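Local coordinates for protein Alpha/beta hydrolase (Novosphingobium aromaticivorans, PDB 3BWX) that probably acts as a hydrolase with the alpha/beta hydrolase fold, although its substrate is not identified, and carries bound calcium ions in the crystal, at residues A[237-242]-A[263-268]; A[232-237]-A[257-262]; A[21-26]-A[56-61]. The protein carries 1 engineered substitution. All coordinates share one frame; numbering follows the deposited sequence.

In the fold
All three contacts are partly buried; contacts 2 and 3 lie in one mixed sheet. Contact 2 pairs the parallel strands 230-235 and 255-260, the latter at one edge. Contact 1 is the loop region just beyond the ends of those same strands; the two contacts share Thr237 and touch through Arg234 NE, which reaches Leu241 O. Contact 3 lies on the opposite side of the chain's centre from contact 1, about 26 Å from each of the others between centres, and joins strand 17-23 to 58-61 in antiparallel fashion. Contacts 2 and 3 rest on backbone ladders with aliphatic or aromatic packing, whereas contact 1 depends on a histidine ring, a serine hydroxyl and a bridging water.

Contact 1: residues A[237-242]-A[263-268]; sequences TSDILS and IGHAPT. With EDO (1,2-ethanediol), chain F.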
loop_
_atom_site.group_PDB
_atom_site.type_symbol
_atom_site.label_atom_id
_atom_site.label_comp_id
_atom_site.label_asym_id
_atom_site.label_seq_id
_atom_site.Cartn_x
_atom_site.Cartn_y
_atom_site.Cartn_z
ATOM N N THR A 237 9.941 -13.127 -7.268
ATOM C CA THR A 237 9.309 -14.346 -6.782
ATOM C C THR A 237 7.869 -14.162 -6.295
ATOM O O THR A 237 7.309 -15.021 -5.612
ATOM C CB THR A 237 10.151 -15.017 -5.673
ATOM O OG1 THR A 237 10.033 -14.289 -4.454
ATOM C CG2 THR A 237 11.615 -15.080 -6.074
ATOM N N SER A 238 7.242 -13.049 -6.681
ATOM C CA SER A 238 5.928 -12.715 -6.178
ATOM C C SER A 238 4.918 -13.807 -6.423
ATOM O O SER A 238 4.823 -14.286 -7.562
ATOM C CB SER A 238 5.427 -11.475 -6.871
ATOM O OG SER A 238 4.109 -11.187 -6.435
ATOM N N ASP A 239 4.206 -14.170 -5.348
ATOM C CA ASP A 239 3.055 -15.086 -5.410
ATOM C C ASP A 239 1.713 -14.371 -5.676
ATOM O O ASP A 239 0.645 -14.996 -5.545
ATOM C CB ASP A 239 2.988 -16.007 -4.179
ATOM C CG ASP A 239 2.628 -15.290 -2.881
ATOM O OD1 ASP A 239 2.414 -14.040 -2.832
ATOM O OD2 ASP A 239 2.501 -16.030 -1.876
ATOM N N ILE A 240 1.756 -13.095 -6.040
ATOM C CA ILE A 240 0.552 -12.258 -6.212
ATOM C C ILE A 240 0.514 -11.777 -7.650
ATOM O O ILE A 240 -0.503 -11.832 -8.309
ATOM C CB ILE A 240 0.502 -11.094 -5.200
ATOM C CG1 ILE A 240 0.072 -11.609 -3.821
ATOM C CG2 ILE A 240 -0.454 -9.929 -5.691
ATOM C CD1 ILE A 240 -1.468 -11.699 -3.610
ATOM N N LEU A 241 1.655 -11.365 -8.155
ATOM C CA LEU A 241 1.781 -10.849 -9.532
ATOM C C LEU A 241 2.755 -11.759 -10.275
ATOM O O LEU A 241 3.944 -11.813 -9.899
ATOM C CB LEU A 241 2.265 -9.411 -9.515
ATOM C CG LEU A 241 2.482 -8.791 -10.895
ATOM C CD1 LEU A 241 1.169 -8.761 -11.693
ATOM C CD2 LEU A 241 3.049 -7.381 -10.837
ATOM N N SER A 242 2.246 -12.486 -11.274
ATOM C CA SER A 242 3.065 -13.356 -12.081
ATOM C C SER A 242 3.927 -12.572 -13.086
ATOM O O SER A 242 3.578 -11.433 -13.480
ATOM C CB SER A 242 2.180 -14.377 -12.807
ATOM O OG SER A 242 1.543 -13.819 -13.953
ATOM N N ILE A 263 13.194 -11.113 -4.381
ATOM C CA ILE A 263 12.185 -10.782 -3.416
ATOM C C ILE A 263 10.818 -11.035 -4.018
ATOM O O ILE A 263 10.643 -11.034 -5.234
ATOM C CB ILE A 263 12.295 -9.329 -2.850
ATOM C CG1 ILE A 263 11.958 -8.287 -3.885
ATOM C CG2 ILE A 263 13.660 -9.000 -2.212
ATOM C CD1 ILE A 263 11.990 -6.859 -3.301
ATOM N N GLY A 264 9.851 -11.222 -3.131
ATOM C CA GLY A 264 8.516 -11.621 -3.523
ATOM C C GLY A 264 7.541 -10.491 -3.323
ATOM O O GLY A 264 7.873 -9.320 -3.586
ATOM N N HIS A 265 6.338 -10.857 -2.880
ATOM C CA HIS A 265 5.277 -9.895 -2.641
ATOM C C HIS A 265 5.437 -9.241 -1.281
ATOM O O HIS A 265 5.284 -9.907 -0.280
ATOM C CB HIS A 265 3.898 -10.557 -2.712
ATOM C CG HIS A 265 2.776 -9.584 -2.549
ATOM N ND1 HIS A 265 2.357 -8.743 -3.570
ATOM C CD2 HIS A 265 1.997 -9.301 -1.479
ATOM C CE1 HIS A 265 1.335 -8.021 -3.129
ATOM N NE2 HIS A 265 1.106 -8.330 -1.860
ATOM N N ALA A 266 5.707 -7.938 -1.177
ATOM C CA ALA A 266 6.000 -6.944 -2.223
ATOM C C ALA A 266 7.369 -6.260 -1.941
ATOM O O ALA A 266 7.855 -6.229 -0.796
ATOM C CB ALA A 266 4.893 -5.899 -2.255
ATOM N N PRO A 267 7.981 -5.652 -2.985
ATOM C CA PRO A 267 9.084 -4.720 -2.752
ATOM C C PRO A 267 8.721 -3.714 -1.657
ATOM O O PRO A 267 7.572 -3.283 -1.543
ATOM C CB PRO A 267 9.265 -4.038 -4.102
ATOM C CG PRO A 267 8.829 -5.115 -5.083
ATOM C CD PRO A 267 7.645 -5.718 -4.418
ATOM N N THR A 268 9.692 -3.372 -0.792
ATOM C CA THR A 268 9.463 -2.454 0.294
ATOM C C THR A 268 9.450 -0.983 -0.213
ATOM O O THR A 268 8.990 -0.082 0.516
ATOM C CB THR A 268 10.548 -2.566 1.371
ATOM O OG1 THR A 268 11.811 -2.194 0.820
ATOM C CG2 THR A 268 10.594 -3.985 1.984
HETATM C C1 EDO F . 15.450 -3.807 1.669
HETATM O O1 EDO F . 14.145 -3.255 1.467
HETATM C C2 EDO F . 16.438 -3.031 0.851
HETATM O O2 EDO F . 16.707 -1.848 1.605
HETATM O O HOH W 1 5.652 -13.642 -2.667
#
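Ile240 covers one face of the His265 imidazole. Its CG1 stands over the middle of the ring, 3.6 Å from the ring centroid and 10° off the normal, a CH-pi contact, while Ile240 CB comes to 3.4 Å from His265 ND1. On the opposite face Ala266 CB sits 4.0 Å above the ring plane, shifted toward the rim, so the ring of His265 is sandwiched between two aliphatic groups. A cis peptide bond precedes Ala266. His265 CG is anti to its backbone N (chi1 -177°), which sets that atom on the side of Ile240.

Asp239 OD1 and Ser238 OG both approach His265 CB, at the root of the ring. Water 1 joins the backbones by accepting from Asp239 N and from His265 N, the latter at 2.9 Å. Farther back, Thr237 N gives a nearly straight bond of 3.0 Å to Ile263 O.

The second shell turns on Ser238. Its OG accepts from Ile240 N at 3.1 Å and from Leu241 N at 3.0 Å, an ST turn and ST motif that fix the bend bringing Ile240 over the ring. The same hydroxyl is hydrogen-bonded to Asp129 OD2, which also holds His265 ND1. An alanine at Ser238 would probably leave the amides of Ile240 and Leu241 without this acceptor and Asp129 with one partner fewer, freer to turn beside the histidine.

The side chain of His265 also touches the GxSxG turn around Ser105, an arrangement consistent with a Ser105-His265-Asp129 catalytic triad. The two segments are the loops that follow strands 230-235 and 255-260 and lead into helices 243-250 and 272-282, with Ser242 at the N-cap of the first.

Contact 2: residues A[232-237]-A[257-262]; sequences VLRGET and LVTLPR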
loop_
_atom_site.group_PDB
_atom_site.type_symbol
_atom_site.label_atom_id
_atom_site.label_comp_id
_atom_site.label_asym_id
_atom_site.label_seq_id
_atom_site.Cartn_x
_atom_site.Cartn_y
_atom_site.Cartn_z
ATOM N N VAL A 232 5.325 -0.140 -13.063
ATOM C CA VAL A 232 4.935 -1.363 -12.387
ATOM C C VAL A 232 6.181 -1.985 -11.760
ATOM O O VAL A 232 7.142 -2.280 -12.481
ATOM C CB VAL A 232 4.255 -2.354 -13.323
ATOM C CG1 VAL A 232 3.809 -3.594 -12.531
ATOM C CG2 VAL A 232 3.072 -1.744 -14.002
ATOM N N LEU A 233 6.208 -2.156 -10.459
ATOM C CA LEU A 233 7.245 -2.885 -9.758
ATOM C C LEU A 233 6.745 -4.300 -9.481
ATOM O O LEU A 233 5.606 -4.537 -9.089
ATOM C CB LEU A 233 7.630 -2.166 -8.422
ATOM C CG LEU A 233 8.276 -0.770 -8.555
ATOM C CD1 LEU A 233 8.250 0.030 -7.262
ATOM C CD2 LEU A 233 9.706 -0.874 -9.102
ATOM N N ARG A 234 7.605 -5.281 -9.627
ATOM C CA ARG A 234 7.259 -6.665 -9.359
ATOM C C ARG A 234 8.403 -7.312 -8.577
ATOM O O ARG A 234 9.572 -7.190 -8.981
ATOM C CB ARG A 234 7.047 -7.453 -10.678
ATOM C CG ARG A 234 6.667 -8.872 -10.414
ATOM C CD ARG A 234 6.526 -9.722 -11.638
ATOM N NE ARG A 234 6.254 -11.047 -11.106
ATOM C CZ ARG A 234 7.118 -12.049 -10.951
ATOM N NH1 ARG A 234 8.350 -12.013 -11.474
ATOM N NH2 ARG A 234 6.734 -13.143 -10.329
ATOM N N GLY A 235 8.077 -8.052 -7.516
ATOM C CA GLY A 235 9.045 -8.934 -6.914
ATOM C C GLY A 235 9.285 -10.157 -7.789
ATOM O O GLY A 235 8.313 -10.799 -8.174
ATOM N N GLU A 236 10.555 -10.495 -8.049
ATOM C CA GLU A 236 10.897 -11.610 -8.922
ATOM C C GLU A 236 10.136 -12.894 -8.564
ATOM O O GLU A 236 9.719 -13.652 -9.457
ATOM C CB GLU A 236 12.379 -11.870 -8.824
ATOM C CG GLU A 236 12.863 -12.977 -9.769
ATOM C CD GLU A 236 14.369 -13.026 -9.830
ATOM O OE1 GLU A 236 14.974 -13.123 -8.743
ATOM O OE2 GLU A 236 14.908 -12.970 -10.951
ATOM N N THR A 237 9.941 -13.127 -7.268
ATOM C CA THR A 237 9.309 -14.346 -6.782
ATOM C C THR A 237 7.869 -14.162 -6.295
ATOM O O THR A 237 7.309 -15.021 -5.612
ATOM C CB THR A 237 10.151 -15.017 -5.673
ATOM O OG1 THR A 237 10.033 -14.289 -4.454
ATOM C CG2 THR A 237 11.615 -15.080 -6.074
ATOM N N LEU A 257 8.220 -1.594 -16.612
ATOM C CA LEU A 257 8.236 -2.671 -15.613
ATOM C C LEU A 257 9.638 -2.789 -15.050
ATOM O O LEU A 257 10.631 -2.891 -15.839
ATOM C CB LEU A 257 7.873 -4.005 -16.287
ATOM C CG LEU A 257 7.939 -5.264 -15.433
ATOM C CD1 LEU A 257 7.029 -5.264 -14.190
ATOM C CD2 LEU A 257 7.634 -6.491 -16.365
ATOM N N VAL A 258 9.729 -2.843 -13.726
ATOM C CA VAL A 258 10.986 -3.140 -13.001
ATOM C C VAL A 258 10.776 -4.347 -12.118
ATOM O O VAL A 258 9.866 -4.364 -11.286
ATOM C CB VAL A 258 11.470 -1.908 -12.216
ATOM C CG1 VAL A 258 12.670 -2.282 -11.320
ATOM C CG2 VAL A 258 11.738 -0.729 -13.176
ATOM N N THR A 259 11.599 -5.365 -12.301
ATOM C CA THR A 259 11.537 -6.540 -11.454
ATOM C C THR A 259 12.688 -6.493 -10.457
ATOM O O THR A 259 13.833 -6.308 -10.849
ATOM C CB THR A 259 11.615 -7.823 -12.284
ATOM O OG1 THR A 259 10.474 -7.880 -13.173
ATOM C CG2 THR A 259 11.667 -9.069 -11.361
ATOM N N LEU A 260 12.364 -6.664 -9.172
ATOM C CA LEU A 260 13.315 -6.639 -8.053
ATOM C C LEU A 260 13.824 -8.044 -7.816
ATOM O O LEU A 260 13.054 -8.951 -7.517
ATOM C CB LEU A 260 12.688 -6.057 -6.779
ATOM C CG LEU A 260 12.456 -4.556 -6.626
ATOM C CD1 LEU A 260 13.799 -3.747 -6.865
ATOM C CD2 LEU A 260 11.321 -4.085 -7.492
ATOM N N PRO A 261 15.133 -8.251 -7.996
ATOM C CA PRO A 261 15.669 -9.624 -7.796
ATOM C C PRO A 261 15.513 -10.197 -6.393
ATOM O O PRO A 261 15.657 -9.461 -5.396
ATOM C CB PRO A 261 17.161 -9.469 -8.127
ATOM C CG PRO A 261 17.229 -8.234 -8.970
ATOM C CD PRO A 261 16.152 -7.307 -8.465
ATOM N N ARG A 262 15.200 -11.490 -6.325
ATOM C CA ARG A 262 15.231 -12.278 -5.084
ATOM C C ARG A 262 14.250 -11.815 -4.000
ATOM O O ARG A 262 14.459 -12.088 -2.821
ATOM C CB ARG A 262 16.652 -12.319 -4.501
ATOM C CG ARG A 262 17.647 -12.814 -5.532
ATOM C CD ARG A 262 18.843 -13.605 -5.005
ATOM N NE ARG A 262 18.858 -14.009 -3.594
ATOM C CZ ARG A 262 18.645 -15.257 -3.159
ATOM N NH1 ARG A 262 18.390 -16.244 -4.001
ATOM N NH2 ARG A 262 18.706 -15.529 -1.866
HETATM O O HOH W 2 9.202 -10.295 -13.694
HETATM O O HOH W 3 12.306 -14.306 -2.846
#
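The carboxylate of Glu236 is met from above its plane by Arg262 N, 38° out of it, in a 2.9 Å hydrogen bond to OE1. The guanidinium of Arg234 has Thr259 CG2 lying obliquely to it, and water 2 bridges Arg234 NH1 to Thr259 OG1. Arg234 NE bonds to Leu241 O, while NH1 and NH2 make weak bonds to Glu236 O; the bond from NE holds the extended side chain over the end of its own strand, and the two weak ones add to it.

The backbones pair as a parallel ladder. Val258 N bonds to Val232 O at 2.9 Å, Arg234 N to Val258 O, Leu260 N to Arg234 O at 2.8 Å, and Glu236 N to Leu260 O.

Leu233 CD2 packs on Val258 CB at 3.7 Å and on Leu260 CD2 at 3.9 Å, on the face where Val258 and Leu260 touch helix 272-282. Across the sheet, Val232 CG1 meets Leu257 CD1 at 4.0 Å, against helix 243-250.

The strand axes lie 4.7 Å apart at an angle of 23°. This is the pairing made by a beta-alpha-beta crossover, with helix 243-250 as the connection, at one edge of an alpha/beta hydrolase sheet.

Contact 3: residues A[21-26]-A[56-61]; sequences RAYEGD and WRVLCP
Arg21 and Cys60, and Tyr23 and Val58, form two antiparallel hydrogen-bonded pairs, with Ala22 and Leu59 as the non-hydrogen-bonded pair between them. Tyr23 N donates to Val58 O at 2.7 Å, and Val58 N returns a bond of 3.0 Å to Tyr23 O. At the other pair Cys60 N meets Arg21 O at 2.8 Å, and Arg21 N bonds to Cys60 O at 3.0 Å.

The aromatic and apolar contacts gather on the face with Tyr23, Val58 and Cys60. Tyr23 CB packs on Val58 CB at 3.9 Å, and Val58 O lies at the edge of the tyrosine ring, near its plane. Cys60 SG comes to 3.9 Å from Tyr23 CE1, an oblique sulfur-aromatic contact.

Polar side-chain contacts belong to the loop ends. The aliphatic part of Arg57 passes close to the backbone, with CG 3.2 Å from Gly25 O. A bend at chi3 (-77°) turns NE toward Asp26 O, a weak bond of 3.5 Å, and water 4 accepts from Arg57 N and may donate to Asp26 O. The guanidinium's NH2 is held by Arg29 O. Glu24 folds back so that OE1 accepts from Gly25 N through its anti lone pair, alongside the Arg57 side chain.

Helix 46-52 covers the face with Tyr23 and Val58, touching both through Ala49, while Leu59 on the opposite face meets Phe20 of strand 17-23 and Ile96. Strand 58-61 thus lies between strand 17-23, antiparallel to it, and strand 32-35, parallel to it.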
loop_
_atom_site.group_PDB
_atom_site.type_symbol
_atom_site.label_atom_id
_atom_site.label_comp_id
_atom_site.label_asym_id
_atom_site.label_seq_id
_atom_site.Cartn_x
_atom_site.Cartn_y
_atom_site.Cartn_z
ATOM N N ARG A 21 -0.256 10.849 7.323
ATOM C CA ARG A 21 0.977 11.619 7.517
ATOM C C ARG A 21 1.144 12.529 6.349
ATOM O O ARG A 21 0.956 12.089 5.209
ATOM C CB ARG A 21 2.192 10.766 7.665
ATOM C CG ARG A 21 2.185 9.864 8.911
ATOM C CD ARG A 21 3.490 9.035 9.045
ATOM N NE ARG A 21 3.646 8.428 10.361
ATOM C CZ ARG A 21 4.692 7.685 10.704
ATOM N NH1 ARG A 21 5.614 7.433 9.829
ATOM N NH2 ARG A 21 4.803 7.226 11.945
ATOM N N ALA A 22 1.464 13.788 6.603
ATOM C CA ALA A 22 1.688 14.756 5.518
ATOM C C ALA A 22 3.123 15.253 5.588
ATOM O O ALA A 22 3.605 15.691 6.655
ATOM C CB ALA A 22 0.699 15.943 5.632
ATOM N N TYR A 23 3.820 15.161 4.472
ATOM C CA TYR A 23 5.186 15.641 4.353
ATOM C C TYR A 23 5.178 16.819 3.432
ATOM O O TYR A 23 4.686 16.774 2.321
ATOM C CB TYR A 23 6.103 14.571 3.773
ATOM C CG TYR A 23 6.212 13.291 4.593
ATOM C CD1 TYR A 23 5.151 12.376 4.644
ATOM C CD2 TYR A 23 7.342 12.976 5.320
ATOM C CE1 TYR A 23 5.247 11.196 5.364
ATOM C CE2 TYR A 23 7.443 11.793 6.021
ATOM C CZ TYR A 23 6.376 10.909 6.077
ATOM O OH TYR A 23 6.519 9.741 6.773
ATOM N N GLU A 24 5.758 17.909 3.891
ATOM C CA GLU A 24 5.728 19.161 3.160
ATOM C C GLU A 24 6.684 19.094 1.971
ATOM O O GLU A 24 7.707 18.386 1.992
ATOM C CB GLU A 24 6.081 20.320 4.084
ATOM C CG GLU A 24 5.851 21.672 3.447
ATOM C CD GLU A 24 4.385 21.908 3.053
ATOM O OE1 GLU A 24 3.944 21.464 1.933
ATOM O OE2 GLU A 24 3.679 22.534 3.892
ATOM N N GLY A 25 6.328 19.818 0.926
ATOM C CA GLY A 25 7.161 19.895 -0.257
ATOM C C GLY A 25 6.612 20.853 -1.285
ATOM O O GLY A 25 5.683 21.620 -1.018
ATOM N N ASP A 26 7.182 20.729 -2.475
ATOM C CA ASP A 26 6.968 21.619 -3.609
ATOM C C ASP A 26 5.482 21.709 -3.976
ATOM O O ASP A 26 4.903 20.761 -4.507
ATOM C CB ASP A 26 7.818 21.079 -4.772
ATOM C CG ASP A 26 7.855 22.008 -5.990
ATOM O OD1 ASP A 26 7.089 22.985 -6.077
ATOM O OD2 ASP A 26 8.677 21.686 -6.885
ATOM N N TRP A 56 8.818 16.824 -3.241
ATOM C CA TRP A 56 7.406 16.523 -3.369
ATOM C C TRP A 56 6.656 16.639 -2.032
ATOM O O TRP A 56 7.194 16.328 -0.950
ATOM C CB TRP A 56 7.221 15.059 -3.842
ATOM C CG TRP A 56 7.845 14.795 -5.173
ATOM C CD1 TRP A 56 9.122 14.453 -5.379
ATOM C CD2 TRP A 56 7.254 14.964 -6.482
ATOM N NE1 TRP A 56 9.393 14.355 -6.718
ATOM C CE2 TRP A 56 8.261 14.675 -7.420
ATOM C CE3 TRP A 56 5.954 15.286 -6.961
ATOM C CZ2 TRP A 56 8.014 14.707 -8.793
ATOM C CZ3 TRP A 56 5.731 15.315 -8.348
ATOM C CH2 TRP A 56 6.751 15.030 -9.216
ATOM N N ARG A 57 5.422 17.105 -2.118
ATOM C CA ARG A 57 4.495 16.919 -1.006
ATOM C C ARG A 57 4.093 15.450 -0.979
ATOM O O ARG A 57 3.807 14.883 -2.034
ATOM C CB ARG A 57 3.235 17.745 -1.153
ATOM C CG ARG A 57 3.529 19.236 -1.179
ATOM C CD ARG A 57 2.253 20.019 -1.467
ATOM N NE ARG A 57 1.914 19.957 -2.889
ATOM C CZ ARG A 57 0.713 20.191 -3.399
ATOM N NH1 ARG A 57 -0.327 20.461 -2.614
ATOM N NH2 ARG A 57 0.548 20.154 -4.702
ATOM N N VAL A 58 3.970 14.852 0.193
ATOM C CA VAL A 58 3.662 13.434 0.243
ATOM C C VAL A 58 2.583 13.219 1.293
ATOM O O VAL A 58 2.709 13.731 2.420
ATOM C CB VAL A 58 4.891 12.555 0.608
ATOM C CG1 VAL A 58 4.543 11.049 0.482
ATOM C CG2 VAL A 58 6.156 12.832 -0.214
ATOM N N LEU A 59 1.523 12.518 0.897
ATOM C CA LEU A 59 0.411 12.158 1.794
ATOM C C LEU A 59 0.406 10.635 1.949
ATOM O O LEU A 59 0.355 9.895 0.932
ATOM C CB LEU A 59 -0.940 12.551 1.197
ATOM C CG LEU A 59 -1.413 13.996 1.258
ATOM C CD1 LEU A 59 -0.740 14.704 0.157
ATOM C CD2 LEU A 59 -2.969 14.122 1.180
ATOM N N CYS A 60 0.371 10.165 3.207
ATOM C CA CYS A 60 0.405 8.734 3.538
ATOM C C CYS A 60 -0.781 8.409 4.407
ATOM O O CYS A 60 -0.677 8.374 5.638
ATOM C CB CYS A 60 1.686 8.359 4.230
ATOM S SG CYS A 60 3.163 8.647 3.258
ATOM N N PRO A 61 -1.911 8.157 3.766
ATOM C CA PRO A 61 -3.112 7.816 4.521
ATOM C C PRO A 61 -3.161 6.383 5.004
ATOM O O PRO A 61 -2.587 5.528 4.411
ATOM C CB PRO A 61 -4.241 8.056 3.519
ATOM C CG PRO A 61 -3.579 7.696 2.208
ATOM C CD PRO A 61 -2.197 8.263 2.334
HETATM O O HOH W 4 4.327 18.034 -4.549
#